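Local structure of putative isochorismatase (Streptomyces avermitilis, 3KL2) at residues L30-N35 with A78-A83; R132-F137 with N162-S167; T168-Y173 with S199-M204. The protein is of unproven function but, as a member of the isochorismatase-like cysteine hydrolase family, probably acts as a hydrolase. All blocks are in the same frame, centred on the assembly; numbering follows the deposited sequence.

Contact 1: L30-N35 with A78-A83; sequences LIEYQN and APITFA
Gln34 reaches Pro79 and Ile80 because CG stands anti to its own carbonyl carbon (chi1 -71°) and the chain beyond runs extended, carrying the amide group up to the backbone of 78-83. There it grips one residue twice. Ile80 N donates to Gln34 OE1 at 2.9 Å, and Gln34 NE2 donates to Ile80 O at 2.7 Å, a nearly straight bond (168° at the hydrogen) whose acceptor lies in the amide plane. A carboxamide suits this place because it offers an acceptor and a donor together, much as a neighbouring strand would, after the chain has left the sheet. The pair of bonds fixes the rotation of the amide, and NE2 has a further acceptor in Ala113 O. The Gln34 side chain crosses Pro79 at about a right angle, with CD 3.5 Å from Pro79 CB.

The backbones meet first as parallel strands. Ala78 N donates to Leu30 O at 2.8 Å and Glu32 N to Ala78 O at 2.9 Å, so Ile31 pairs with Ala78. Glu32 then adopts a left-handed backbone conformation that turns the chain out of the sheet. Its side chain passes obliquely by Ile80, with CG 3.6 Å from Ile80 CG2 and OE1 3.5 Å from Ile80 CB. The branched, apolar Ile80 thus packs against the carboxylate arm, while OE1 has its salt-bridge partner in Lys131.

Strand 26-31 lies between strands 75-78 and 153-159, and the contact sits where the first two end. Ile31 packs on helices 136-139 and 164-174, the former also meeting Ala78, whereas Leu30 packs on Thr61 and Val65 of helix 57-71.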
ATOM      1  N   LEU A  30      -3.399   9.175 -17.886  1.00 18.91           N
ATOM      2  CA  LEU A  30      -2.351   9.732 -18.747  1.00 19.00           C
ATOM      3  C   LEU A  30      -1.092  10.083 -17.956  1.00 18.45           C
ATOM      4  O   LEU A  30      -1.094  11.017 -17.156  1.00 18.36           O
ATOM      5  CB  LEU A  30      -2.862  11.010 -19.406  1.00 18.43           C
ATOM      6  CG  LEU A  30      -4.114  10.800 -20.265  1.00 21.16           C
ATOM      7  CD1 LEU A  30      -4.566  12.158 -20.888  1.00 19.05           C
ATOM      8  CD2 LEU A  30      -3.868   9.686 -21.354  1.00 19.70           C
ATOM      9  N   ILE A  31      -0.016   9.342 -18.183  1.00 18.71           N
ATOM     10  CA  ILE A  31       1.130   9.432 -17.313  1.00 18.80           C
ATOM     11  C   ILE A  31       2.139  10.340 -17.956  1.00 19.51           C
ATOM     12  O   ILE A  31       2.668  10.023 -19.026  1.00 20.27           O
ATOM     13  CB  ILE A  31       1.793   8.076 -17.054  1.00 18.51           C
ATOM     14  CG1 ILE A  31       0.801   7.106 -16.414  1.00 20.59           C
ATOM     15  CG2 ILE A  31       3.025   8.251 -16.136  1.00 16.61           C
ATOM     16  CD1 ILE A  31       1.368   5.701 -16.129  1.00 19.78           C
ATOM     17  N   GLU A  32       2.416  11.448 -17.277  1.00 19.60           N
ATOM     18  CA  GLU A  32       3.504  12.343 -17.622  1.00 20.04           C
ATOM     19  C   GLU A  32       3.494  12.936 -19.037  1.00 20.01           C
ATOM     20  O   GLU A  32       4.556  13.119 -19.657  1.00 19.03           O
ATOM     21  CB  GLU A  32       4.827  11.645 -17.329  1.00 20.28           C
ATOM     22  CG  GLU A  32       5.129  11.705 -15.822  1.00 22.86           C
ATOM     23  CD  GLU A  32       5.853  10.505 -15.310  1.00 24.74           C
ATOM     24  OE1 GLU A  32       5.565  10.149 -14.150  1.00 22.27           O
ATOM     25  OE2 GLU A  32       6.668   9.921 -16.074  1.00 26.30           O
ATOM     26  N   TYR A  33       2.314  13.313 -19.529  1.00 18.98           N
ATOM     27  CA  TYR A  33       2.299  14.054 -20.759  1.00 17.98           C
ATOM     28  C   TYR A  33       2.682  15.505 -20.499  1.00 18.00           C
ATOM     29  O   TYR A  33       1.868  16.394 -20.714  1.00 17.39           O
ATOM     30  CB  TYR A  33       0.951  13.973 -21.407  1.00 18.32           C
ATOM     31  CG  TYR A  33       0.627  12.648 -22.054  1.00 18.51           C
ATOM     32  CD1 TYR A  33       0.751  12.458 -23.419  1.00 16.41           C
ATOM     33  CD2 TYR A  33       0.160  11.592 -21.288  1.00 19.89           C
ATOM     34  CE1 TYR A  33       0.390  11.230 -24.015  1.00 18.42           C
ATOM     35  CE2 TYR A  33      -0.166  10.379 -21.860  1.00 20.14           C
ATOM     36  CZ  TYR A  33      -0.068  10.214 -23.220  1.00 20.32           C
ATOM     37  OH  TYR A  33      -0.431   8.996 -23.723  1.00 23.23           O
ATOM     38  N   GLN A  34       3.930  15.714 -20.052  1.00 16.95           N
ATOM     39  CA  GLN A  34       4.441  17.007 -19.688  1.00 17.18           C
ATOM     40  C   GLN A  34       5.468  17.459 -20.712  1.00 17.21           C
ATOM     41  O   GLN A  34       6.118  16.625 -21.331  1.00 19.39           O
ATOM     42  CB  GLN A  34       5.104  16.966 -18.301  1.00 17.14           C
ATOM     43  CG  GLN A  34       4.101  16.808 -17.134  1.00 18.15           C
ATOM     44  CD  GLN A  34       4.729  16.197 -15.949  1.00 16.49           C
ATOM     45  OE1 GLN A  34       4.801  14.967 -15.859  1.00 18.67           O
ATOM     46  NE2 GLN A  34       5.277  17.026 -15.064  1.00 14.79           N
ATOM     47  N   ASN A  35       5.640  18.778 -20.841  1.00 16.17           N
ATOM     48  CA  ASN A  35       6.543  19.357 -21.800  1.00 15.77           C
ATOM     49  C   ASN A  35       7.899  18.683 -21.741  1.00 15.55           C
ATOM     50  O   ASN A  35       8.469  18.371 -22.784  1.00 15.05           O
ATOM     51  CB  ASN A  35       6.694  20.885 -21.615  1.00 15.15           C
ATOM     52  CG  ASN A  35       5.437  21.650 -21.993  1.00 15.12           C
ATOM     53  OD1 ASN A  35       4.867  21.424 -23.064  1.00 15.45           O
ATOM     54  ND2 ASN A  35       4.973  22.549 -21.093  1.00 10.88           N
ATOM     55  N   ALA A  78      -1.562  12.350 -14.693  1.00 21.85           N
ATOM     56  CA  ALA A  78      -0.626  11.957 -13.655  1.00 20.42           C
ATOM     57  C   ALA A  78       0.723  12.526 -13.997  1.00 19.87           C
ATOM     58  O   ALA A  78       1.572  11.833 -14.521  1.00 19.48           O
ATOM     59  CB  ALA A  78      -0.579  10.447 -13.506  1.00 20.19           C
ATOM     60  N   PRO A  79       0.921  13.822 -13.713  1.00 19.39           N
ATOM     61  CA  PRO A  79       2.192  14.473 -13.942  1.00 18.95           C
ATOM     62  C   PRO A  79       3.116  14.211 -12.792  1.00 18.70           C
ATOM     63  O   PRO A  79       2.660  13.966 -11.688  1.00 19.51           O
ATOM     64  CB  PRO A  79       1.812  15.958 -14.013  1.00 18.87           C
ATOM     65  CG  PRO A  79       0.710  16.098 -13.044  1.00 19.39           C
ATOM     66  CD  PRO A  79      -0.061  14.745 -13.137  1.00 20.36           C
ATOM     67  N   ILE A  80       4.410  14.233 -13.033  1.00 18.52           N
ATOM     68  CA  ILE A  80       5.376  14.122 -11.946  1.00 18.32           C
ATOM     69  C   ILE A  80       6.020  15.508 -11.778  1.00 18.11           C
ATOM     70  O   ILE A  80       6.326  16.155 -12.785  1.00 18.99           O
ATOM     71  CB  ILE A  80       6.393  13.011 -12.277  1.00 18.01           C
ATOM     72  CG1 ILE A  80       7.362  12.770 -11.122  1.00 21.20           C
ATOM     73  CG2 ILE A  80       7.223  13.353 -13.476  1.00 17.18           C
ATOM     74  CD1 ILE A  80       8.541  11.859 -11.503  1.00 20.36           C
ATOM     75  N   THR A  81       6.238  15.968 -10.544  1.00 18.00           N
ATOM     76  CA  THR A  81       6.864  17.276 -10.294  1.00 17.98           C
ATOM     77  C   THR A  81       7.706  17.204  -9.044  1.00 17.87           C
ATOM     78  O   THR A  81       7.410  16.356  -8.201  1.00 19.11           O
ATOM     79  CB  THR A  81       5.806  18.350  -9.990  1.00 18.48           C
ATOM     80  OG1 THR A  81       5.165  17.989  -8.775  1.00 20.17           O
ATOM     81  CG2 THR A  81       4.776  18.470 -11.066  1.00 16.04           C
ATOM     82  N   PHE A  82       8.692  18.096  -8.874  1.00 16.31           N
ATOM     83  CA  PHE A  82       9.518  18.113  -7.652  1.00 16.34           C
ATOM     84  C   PHE A  82       9.699  19.541  -7.169  1.00 16.33           C
ATOM     85  O   PHE A  82       9.951  20.408  -7.958  1.00 16.24           O
ATOM     86  CB  PHE A  82      10.910  17.417  -7.837  1.00 16.24           C
ATOM     87  CG  PHE A  82      10.794  15.988  -8.349  1.00 17.51           C
ATOM     88  CD1 PHE A  82      10.892  14.914  -7.482  1.00 17.66           C
ATOM     89  CD2 PHE A  82      10.505  15.738  -9.684  1.00 17.21           C
ATOM     90  CE1 PHE A  82      10.732  13.608  -7.930  1.00 17.12           C
ATOM     91  CE2 PHE A  82      10.362  14.419 -10.144  1.00 19.83           C
ATOM     92  CZ  PHE A  82      10.474  13.358  -9.253  1.00 19.37           C
ATOM     93  N   ALA A  83       9.533  19.779  -5.870  1.00 16.04           N
ATOM     94  CA  ALA A  83       9.871  21.054  -5.299  1.00 16.14           C
ATOM     95  C   ALA A  83      11.326  21.342  -5.666  1.00 16.27           C
ATOM     96  O   ALA A  83      12.160  20.445  -5.646  1.00 14.81           O
ATOM     97  CB  ALA A  83       9.687  21.048  -3.773  1.00 15.43           C
TER

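Contact 2: R132-F137 with N162-S167; sequences RGLDTF and NCCVES
Leu134 lays its branched end over the sulfurs of two successive cysteines. CG is 3.7 Å from Cys163 SG, and CD1 is 3.5 Å from Cys164 SG. An aliphatic side chain suits two thiols, which are weakly polar and readily packed by methyl groups; Tyr173 of the second subunit also packs on the leucine. The backbone comes closer still: Leu134 O is 3.2 Å from Cys164 CB and makes a CA-H...O contact with Cys164 CA, while accepting a hydrogen bond from Lys131 NZ.

One turn further along the helix, Ser167 meets Asp135, CB to CB at 3.8 Å. The small serine lets the chain of 132-137 run near the helix, and its OG is hydrogen-bonded to Arg170 of the second subunit. Asp135 has CG anti to its backbone N (chi1 -178°), and OD1 accepts from Phe137 N at 2.9 Å, the donor lying above the carboxylate plane. This is an N-cap on helix 136-139. OD2 turns to Thr171 OG1, so the two oxygens tie a helix start to the flank of helix 164-174. An alanine here would probably leave Phe137 N without its cap and deprive Thr171 OG1 of this acceptor, loosening the start of helix 136-139 from its neighbour.

The backbone N of both Leu134 and Asp135 donates to Glu174 of the second subunit, making this a subunit boundary too. Cys164 at the start of helix 164-174, with Lys131 close by and Glu32 near the thiol, is consistent with the Asp/Glu-Lys-Cys arrangement of the cysteine hydrolases.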
ATOM      1  N   ARG A 132       5.934  11.310  -7.315  1.00 18.29           N
ATOM      2  CA  ARG A 132       7.352  11.559  -7.146  1.00 19.74           C
ATOM      3  C   ARG A 132       8.254  10.413  -7.607  1.00 20.23           C
ATOM      4  O   ARG A 132       9.444  10.593  -7.733  1.00 19.66           O
ATOM      5  CB  ARG A 132       7.645  11.813  -5.691  1.00 19.52           C
ATOM      6  CG  ARG A 132       7.120  13.124  -5.191  1.00 21.17           C
ATOM      7  CD  ARG A 132       7.839  14.257  -5.786  1.00 22.74           C
ATOM      8  NE  ARG A 132       7.524  15.496  -5.122  1.00 23.13           N
ATOM      9  CZ  ARG A 132       6.394  16.184  -5.281  1.00 21.35           C
ATOM     10  NH1 ARG A 132       5.426  15.761  -6.110  1.00 20.84           N
ATOM     11  NH2 ARG A 132       6.251  17.324  -4.615  1.00 20.07           N
ATOM     12  N   GLY A 133       7.671   9.236  -7.841  1.00 21.40           N
ATOM     13  CA  GLY A 133       8.414   8.091  -8.289  1.00 20.78           C
ATOM     14  C   GLY A 133       7.848   7.713  -9.608  1.00 20.45           C
ATOM     15  O   GLY A 133       7.296   8.545 -10.314  1.00 20.09           O
ATOM     16  N   LEU A 134       7.990   6.440  -9.948  1.00 20.70           N
ATOM     17  CA  LEU A 134       7.645   5.955 -11.270  1.00 19.77           C
ATOM     18  C   LEU A 134       6.292   5.314 -11.301  1.00 20.62           C
ATOM     19  O   LEU A 134       5.483   5.513 -12.246  1.00 21.76           O
ATOM     20  CB  LEU A 134       8.706   4.956 -11.730  1.00 20.00           C
ATOM     21  CG  LEU A 134      10.182   5.439 -11.785  1.00 19.02           C
ATOM     22  CD1 LEU A 134      10.329   6.854 -12.431  1.00 16.61           C
ATOM     23  CD2 LEU A 134      10.829   5.379 -10.442  1.00 16.33           C
ATOM     24  N   ASP A 135       6.032   4.476 -10.316  1.00 20.38           N
ATOM     25  CA  ASP A 135       4.719   3.845 -10.233  1.00 20.43           C
ATOM     26  C   ASP A 135       3.685   4.904  -9.849  1.00 19.83           C
ATOM     27  O   ASP A 135       3.830   5.552  -8.855  1.00 19.48           O
ATOM     28  CB  ASP A 135       4.787   2.738  -9.180  1.00 20.74           C
ATOM     29  CG  ASP A 135       3.488   1.986  -9.052  1.00 22.06           C
ATOM     30  OD1 ASP A 135       2.488   2.347  -9.731  1.00 20.54           O
ATOM     31  OD2 ASP A 135       3.464   1.033  -8.238  1.00 26.57           O
ATOM     32  N   THR A 136       2.654   5.111 -10.642  1.00 19.75           N
ATOM     33  CA  THR A 136       1.650   6.101 -10.305  1.00 19.27           C
ATOM     34  C   THR A 136       0.910   5.710  -8.973  1.00 20.05           C
ATOM     35  O   THR A 136       0.514   6.577  -8.177  1.00 21.06           O
ATOM     36  CB  THR A 136       0.634   6.294 -11.517  1.00 19.78           C
ATOM     37  OG1 THR A 136       1.363   6.515 -12.730  1.00 21.01           O
ATOM     38  CG2 THR A 136      -0.288   7.496 -11.316  1.00 17.42           C
ATOM     39  N   PHE A 137       0.728   4.417  -8.693  1.00 19.12           N
ATOM     40  CA  PHE A 137       0.081   4.017  -7.436  1.00 17.62           C
ATOM     41  C   PHE A 137       0.925   4.243  -6.189  1.00 18.04           C
ATOM     42  O   PHE A 137       0.376   4.267  -5.108  1.00 19.53           O
ATOM     43  CB  PHE A 137      -0.348   2.556  -7.504  1.00 16.96           C
ATOM     44  CG  PHE A 137      -1.517   2.296  -8.452  1.00 15.28           C
ATOM     45  CD1 PHE A 137      -2.816   2.410  -8.003  1.00 11.52           C
ATOM     46  CD2 PHE A 137      -1.302   1.965  -9.775  1.00 11.75           C
ATOM     47  CE1 PHE A 137      -3.914   2.166  -8.852  1.00 13.64           C
ATOM     48  CE2 PHE A 137      -2.393   1.702 -10.656  1.00 13.43           C
ATOM     49  CZ  PHE A 137      -3.700   1.812 -10.189  1.00 13.07           C
ATOM     50  N   ASN A 162       8.634   1.463 -20.656  1.00 21.33           N
ATOM     51  CA  ASN A 162       9.206   0.415 -19.799  1.00 22.48           C
ATOM     52  C   ASN A 162       9.503   0.861 -18.385  1.00 22.86           C
ATOM     53  O   ASN A 162      10.021   0.075 -17.597  1.00 23.85           O
ATOM     54  CB  ASN A 162      10.459  -0.247 -20.422  1.00 23.02           C
ATOM     55  CG  ASN A 162      11.540   0.758 -20.744  1.00 23.62           C
ATOM     56  OD1 ASN A 162      11.258   1.855 -21.224  1.00 26.34           O
ATOM     57  ND2 ASN A 162      12.768   0.415 -20.430  1.00 26.05           N
ATOM     58  N   CYS A 163       9.155   2.095 -18.043  1.00 23.27           N
ATOM     59  CA  CYS A 163       9.425   2.601 -16.731  1.00 24.05           C
ATOM     60  C   CYS A 163       8.108   2.840 -15.977  1.00 23.84           C
ATOM     61  O   CYS A 163       7.474   1.884 -15.544  1.00 23.90           O
ATOM     62  CB  CYS A 163      10.312   3.828 -16.832  1.00 24.15           C
ATOM     63  SG  CYS A 163      11.022   4.276 -15.233  1.00 27.81           S
ATOM     64  N   CYS A 164       7.682   4.098 -15.899  1.00 23.83           N
ATOM     65  CA  CYS A 164       6.464   4.528 -15.216  1.00 23.75           C
ATOM     66  C   CYS A 164       5.190   3.871 -15.768  1.00 22.22           C
ATOM     67  O   CYS A 164       4.289   3.551 -15.005  1.00 20.77           O
ATOM     68  CB  CYS A 164       6.347   6.062 -15.315  1.00 24.25           C
ATOM     69  SG  CYS A 164       7.949   6.949 -15.015  1.00 28.44           S
ATOM     70  N   VAL A 165       5.102   3.666 -17.082  1.00 20.84           N
ATOM     71  CA  VAL A 165       3.914   3.036 -17.621  1.00 19.76           C
ATOM     72  C   VAL A 165       3.894   1.574 -17.184  1.00 20.10           C
ATOM     73  O   VAL A 165       2.899   1.065 -16.655  1.00 18.89           O
ATOM     74  CB  VAL A 165       3.797   3.133 -19.167  1.00 19.87           C
ATOM     75  CG1 VAL A 165       2.711   2.212 -19.641  1.00 17.72           C
ATOM     76  CG2 VAL A 165       3.526   4.577 -19.619  1.00 16.72           C
ATOM     77  N   GLU A 166       5.026   0.909 -17.334  1.00 19.92           N
ATOM     78  CA  GLU A 166       5.062  -0.469 -16.918  1.00 20.34           C
ATOM     79  C   GLU A 166       4.859  -0.628 -15.402  1.00 19.72           C
ATOM     80  O   GLU A 166       4.210  -1.575 -14.970  1.00 18.63           O
ATOM     81  CB  GLU A 166       6.329  -1.133 -17.380  1.00 20.89           C
ATOM     82  CG  GLU A 166       6.147  -2.614 -17.585  1.00 24.87           C
ATOM     83  CD  GLU A 166       7.403  -3.314 -18.050  1.00 24.43           C
ATOM     84  OE1 GLU A 166       7.908  -2.934 -19.102  1.00 25.55           O
ATOM     85  OE2 GLU A 166       7.864  -4.250 -17.369  1.00 27.75           O
ATOM     86  N   SER A 167       5.407   0.287 -14.599  1.00 19.08           N
ATOM     87  CA  SER A 167       5.272   0.158 -13.146  1.00 19.50           C
ATOM     88  C   SER A 167       3.819   0.309 -12.686  1.00 19.12           C
ATOM     89  O   SER A 167       3.347  -0.445 -11.832  1.00 19.41           O
ATOM     90  CB  SER A 167       6.110   1.162 -12.432  1.00 19.11           C
ATOM     91  OG  SER A 167       7.437   0.799 -12.542  1.00 21.33           O
TER

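Contact 3: T168-Y173 with S199-M204; sequences TMRTGY and SYDFPM
Met169 and Phe202 cross at about a right angle, the thioether lying over one face of the ring. Met169 SD is 4.1 Å from the centroid of the Phe202 ring and 29° off its normal, a Met-aromatic contact displaced toward Phe202 CD2, which is 3.6 Å away. Met169 CG is anti to the backbone N, and the bend at the last torsion leaves CE 3.7 Å from Phe202 CD2. A flexible, polarisable methionine fits well against a flat ring here, and both side chains also rest on Thr181 of strand 178-187.

Arg170 meets Asp201 quite differently. The guanidinium and carboxylate planes stand 80° apart, with the aspartate at the guanidinium edge, and the salt bridge from Arg170 NH2 to Asp201 OD1 is long at 3.8 Å. The arginine has stronger partners: Glu166, and Asn162 O and Ser167 OG of the second subunit. Its long, extended chain and several donors suit a residue that must serve both a helix pair and a subunit interface.

Tyr173 presents a ring face to Met204 O, which sits 3.7 Å above the plane of the Tyr173 ring and toward its rim. The phenol OH bonds to Tyr94 O of the second subunit, whose Tyr94 ring also meets Tyr173 edge-to-face.

The axes of the two helical segments come within 10.2 Å of each other, at 25°, nearly parallel in direction. That is the packing of successive helices on one side of a parallel sheet, as in the beta-alpha-beta units of Rossmann-like alpha/beta folds.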
ATOM      1  N   THR A 168       3.131   1.280 -13.278  1.00 18.24           N
ATOM      2  CA  THR A 168       1.749   1.501 -13.026  1.00 17.55           C
ATOM      3  C   THR A 168       0.856   0.339 -13.473  1.00 17.92           C
ATOM      4  O   THR A 168      -0.119   0.041 -12.836  1.00 19.30           O
ATOM      5  CB  THR A 168       1.334   2.763 -13.746  1.00 17.65           C
ATOM      6  OG1 THR A 168       2.131   3.857 -13.259  1.00 15.37           O
ATOM      7  CG2 THR A 168      -0.209   3.046 -13.560  1.00 16.30           C
ATOM      8  N   MET A 169       1.127  -0.240 -14.626  1.00 18.47           N
ATOM      9  CA  MET A 169       0.473  -1.466 -15.103  1.00 18.34           C
ATOM     10  C   MET A 169       0.661  -2.627 -14.111  1.00 18.25           C
ATOM     11  O   MET A 169      -0.274  -3.330 -13.746  1.00 17.54           O
ATOM     12  CB  MET A 169       1.121  -1.847 -16.421  1.00 18.76           C
ATOM     13  CG  MET A 169       0.494  -3.080 -17.175  1.00 19.53           C
ATOM     14  SD  MET A 169       1.517  -3.518 -18.593  1.00 14.71           S
ATOM     15  CE  MET A 169       3.095  -3.845 -17.839  1.00 14.20           C
ATOM     16  N   ARG A 170       1.888  -2.827 -13.647  1.00 18.41           N
ATOM     17  CA  ARG A 170       2.133  -3.946 -12.747  1.00 17.81           C
ATOM     18  C   ARG A 170       1.300  -3.814 -11.465  1.00 17.33           C
ATOM     19  O   ARG A 170       0.544  -4.734 -11.078  1.00 15.90           O
ATOM     20  CB  ARG A 170       3.616  -4.105 -12.484  1.00 17.99           C
ATOM     21  CG  ARG A 170       4.366  -4.601 -13.693  1.00 18.33           C
ATOM     22  CD  ARG A 170       5.893  -4.474 -13.535  1.00 19.60           C
ATOM     23  NE  ARG A 170       6.580  -5.047 -14.702  1.00 19.45           N
ATOM     24  CZ  ARG A 170       7.106  -6.268 -14.756  1.00 22.40           C
ATOM     25  NH1 ARG A 170       7.104  -7.081 -13.689  1.00 21.13           N
ATOM     26  NH2 ARG A 170       7.683  -6.665 -15.889  1.00 23.99           N
ATOM     27  N   THR A 171       1.379  -2.646 -10.852  1.00 17.13           N
ATOM     28  CA  THR A 171       0.679  -2.393  -9.616  1.00 16.52           C
ATOM     29  C   THR A 171      -0.843  -2.383  -9.877  1.00 16.57           C
ATOM     30  O   THR A 171      -1.612  -2.935  -9.102  1.00 17.46           O
ATOM     31  CB  THR A 171       1.235  -1.103  -8.908  1.00 16.70           C
ATOM     32  OG1 THR A 171       2.633  -1.280  -8.685  1.00 14.76           O
ATOM     33  CG2 THR A 171       0.564  -0.785  -7.523  1.00 13.14           C
ATOM     34  N   GLY A 172      -1.277  -1.783 -10.958  1.00 16.98           N
ATOM     35  CA  GLY A 172      -2.697  -1.829 -11.337  1.00 16.83           C
ATOM     36  C   GLY A 172      -3.243  -3.235 -11.335  1.00 17.56           C
ATOM     37  O   GLY A 172      -4.362  -3.533 -10.821  1.00 17.65           O
ATOM     38  N   TYR A 173      -2.428  -4.118 -11.902  1.00 17.17           N
ATOM     39  CA  TYR A 173      -2.758  -5.510 -12.005  1.00 16.71           C
ATOM     40  C   TYR A 173      -2.873  -6.148 -10.649  1.00 16.96           C
ATOM     41  O   TYR A 173      -3.793  -6.918 -10.397  1.00 16.77           O
ATOM     42  CB  TYR A 173      -1.659  -6.226 -12.807  1.00 17.15           C
ATOM     43  CG  TYR A 173      -1.943  -7.693 -13.101  1.00 15.50           C
ATOM     44  CD1 TYR A 173      -2.833  -8.048 -14.099  1.00 10.62           C
ATOM     45  CD2 TYR A 173      -1.319  -8.701 -12.394  1.00 10.79           C
ATOM     46  CE1 TYR A 173      -3.091  -9.383 -14.404  1.00  9.69           C
ATOM     47  CE2 TYR A 173      -1.572 -10.018 -12.692  1.00 12.98           C
ATOM     48  CZ  TYR A 173      -2.483 -10.348 -13.699  1.00 11.74           C
ATOM     49  OH  TYR A 173      -2.764 -11.660 -13.982  1.00 13.88           O
ATOM     50  N   SER A 199       5.692  -6.290 -26.218  1.00 26.30           N
ATOM     51  CA  SER A 199       5.511  -7.692 -26.670  1.00 27.82           C
ATOM     52  C   SER A 199       5.627  -8.732 -25.557  1.00 28.39           C
ATOM     53  O   SER A 199       4.930  -9.740 -25.581  1.00 28.30           O
ATOM     54  CB  SER A 199       6.544  -8.087 -27.761  1.00 27.79           C
ATOM     55  OG  SER A 199       6.714  -7.076 -28.738  1.00 29.27           O
ATOM     56  N   TYR A 200       6.549  -8.509 -24.628  1.00 29.29           N
ATOM     57  CA  TYR A 200       6.860  -9.474 -23.593  1.00 30.53           C
ATOM     58  C   TYR A 200       6.113  -9.188 -22.266  1.00 30.18           C
ATOM     59  O   TYR A 200       5.430 -10.071 -21.758  1.00 31.35           O
ATOM     60  CB  TYR A 200       8.362  -9.453 -23.310  1.00 31.51           C
ATOM     61  CG  TYR A 200       9.292  -9.822 -24.481  1.00 36.52           C
ATOM     62  CD1 TYR A 200       8.792 -10.373 -25.675  1.00 39.68           C
ATOM     63  CD2 TYR A 200      10.685  -9.664 -24.357  1.00 39.83           C
ATOM     64  CE1 TYR A 200       9.629 -10.727 -26.713  1.00 43.21           C
ATOM     65  CE2 TYR A 200      11.538 -10.036 -25.388  1.00 43.12           C
ATOM     66  CZ  TYR A 200      11.005 -10.564 -26.578  1.00 45.03           C
ATOM     67  OH  TYR A 200      11.836 -10.937 -27.636  1.00 47.27           O
ATOM     68  N   ASP A 201       6.252  -7.967 -21.732  1.00 28.34           N
ATOM     69  CA  ASP A 201       5.753  -7.590 -20.401  1.00 27.41           C
ATOM     70  C   ASP A 201       4.252  -7.217 -20.382  1.00 25.90           C
ATOM     71  O   ASP A 201       3.487  -7.711 -19.556  1.00 24.89           O
ATOM     72  CB  ASP A 201       6.547  -6.390 -19.862  1.00 27.61           C
ATOM     73  CG  ASP A 201       8.021  -6.710 -19.570  1.00 28.35           C
ATOM     74  OD1 ASP A 201       8.367  -7.879 -19.371  1.00 28.37           O
ATOM     75  OD2 ASP A 201       8.840  -5.761 -19.515  1.00 30.43           O
ATOM     76  N   PHE A 202       3.831  -6.359 -21.304  1.00 24.34           N
ATOM     77  CA  PHE A 202       2.473  -5.879 -21.299  1.00 23.85           C
ATOM     78  C   PHE A 202       1.385  -6.961 -21.242  1.00 23.73           C
ATOM     79  O   PHE A 202       0.400  -6.729 -20.557  1.00 24.79           O
ATOM     80  CB  PHE A 202       2.188  -4.944 -22.464  1.00 23.76           C
ATOM     81  CG  PHE A 202       2.657  -3.519 -22.258  1.00 23.75           C
ATOM     82  CD1 PHE A 202       2.020  -2.474 -22.922  1.00 24.29           C
ATOM     83  CD2 PHE A 202       3.741  -3.218 -21.469  1.00 22.34           C
ATOM     84  CE1 PHE A 202       2.452  -1.172 -22.768  1.00 23.47           C
ATOM     85  CE2 PHE A 202       4.166  -1.911 -21.324  1.00 23.06           C
ATOM     86  CZ  PHE A 202       3.518  -0.898 -21.960  1.00 22.42           C
ATOM     87  N   PRO A 203       1.533  -8.101 -21.946  1.00 22.95           N
ATOM     88  CA  PRO A 203       0.464  -9.130 -21.902  1.00 23.46           C
ATOM     89  C   PRO A 203       0.338  -9.949 -20.604  1.00 23.49           C
ATOM     90  O   PRO A 203      -0.687 -10.599 -20.380  1.00 22.59           O
ATOM     91  CB  PRO A 203       0.808 -10.076 -23.077  1.00 23.63           C
ATOM     92  CG  PRO A 203       1.691  -9.246 -24.000  1.00 22.88           C
ATOM     93  CD  PRO A 203       2.464  -8.336 -23.073  1.00 23.66           C
ATOM     94  N   MET A 204       1.382  -9.916 -19.777  1.00 23.80           N
ATOM     95  CA  MET A 204       1.362 -10.548 -18.466  1.00 23.60           C
ATOM     96  C   MET A 204       0.539  -9.720 -17.465  1.00 23.57           C
ATOM     97  O   MET A 204       0.084 -10.251 -16.466  1.00 24.30           O
ATOM     98  CB  MET A 204       2.788 -10.669 -17.901  1.00 24.04           C
ATOM     99  CG  MET A 204       3.800 -11.656 -18.584  1.00 24.92           C
ATOM    100  SD  MET A 204       5.424 -11.526 -17.724  1.00 25.02           S
ATOM    101  CE  MET A 204       6.082 -13.142 -18.159  1.00 34.88           C
TER

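How the contacts relate
Following the chain, contact 1 closes first, joining the ends of strands 26-31 and 75-78 after an excursion through the helices between them. Contact 2 then brings the loop before helix 136-139 to the start of helix 164-174, spanning strand 153-159. Contact 3 pairs that same helix with helix 191-205, across strand 178-187. The three loops follow in series; none nests or crosses. Space reunites them: Glu32 OE2 of contact 1 lies 3.4 Å from Cys164 SG of contact 2, at the probable active site, and Ile31 CD1 touches Thr168 of contact 3. Helix 164-174 thus links the end of a central strand, the probable site and the second subunit, which touches contacts 2 and 3.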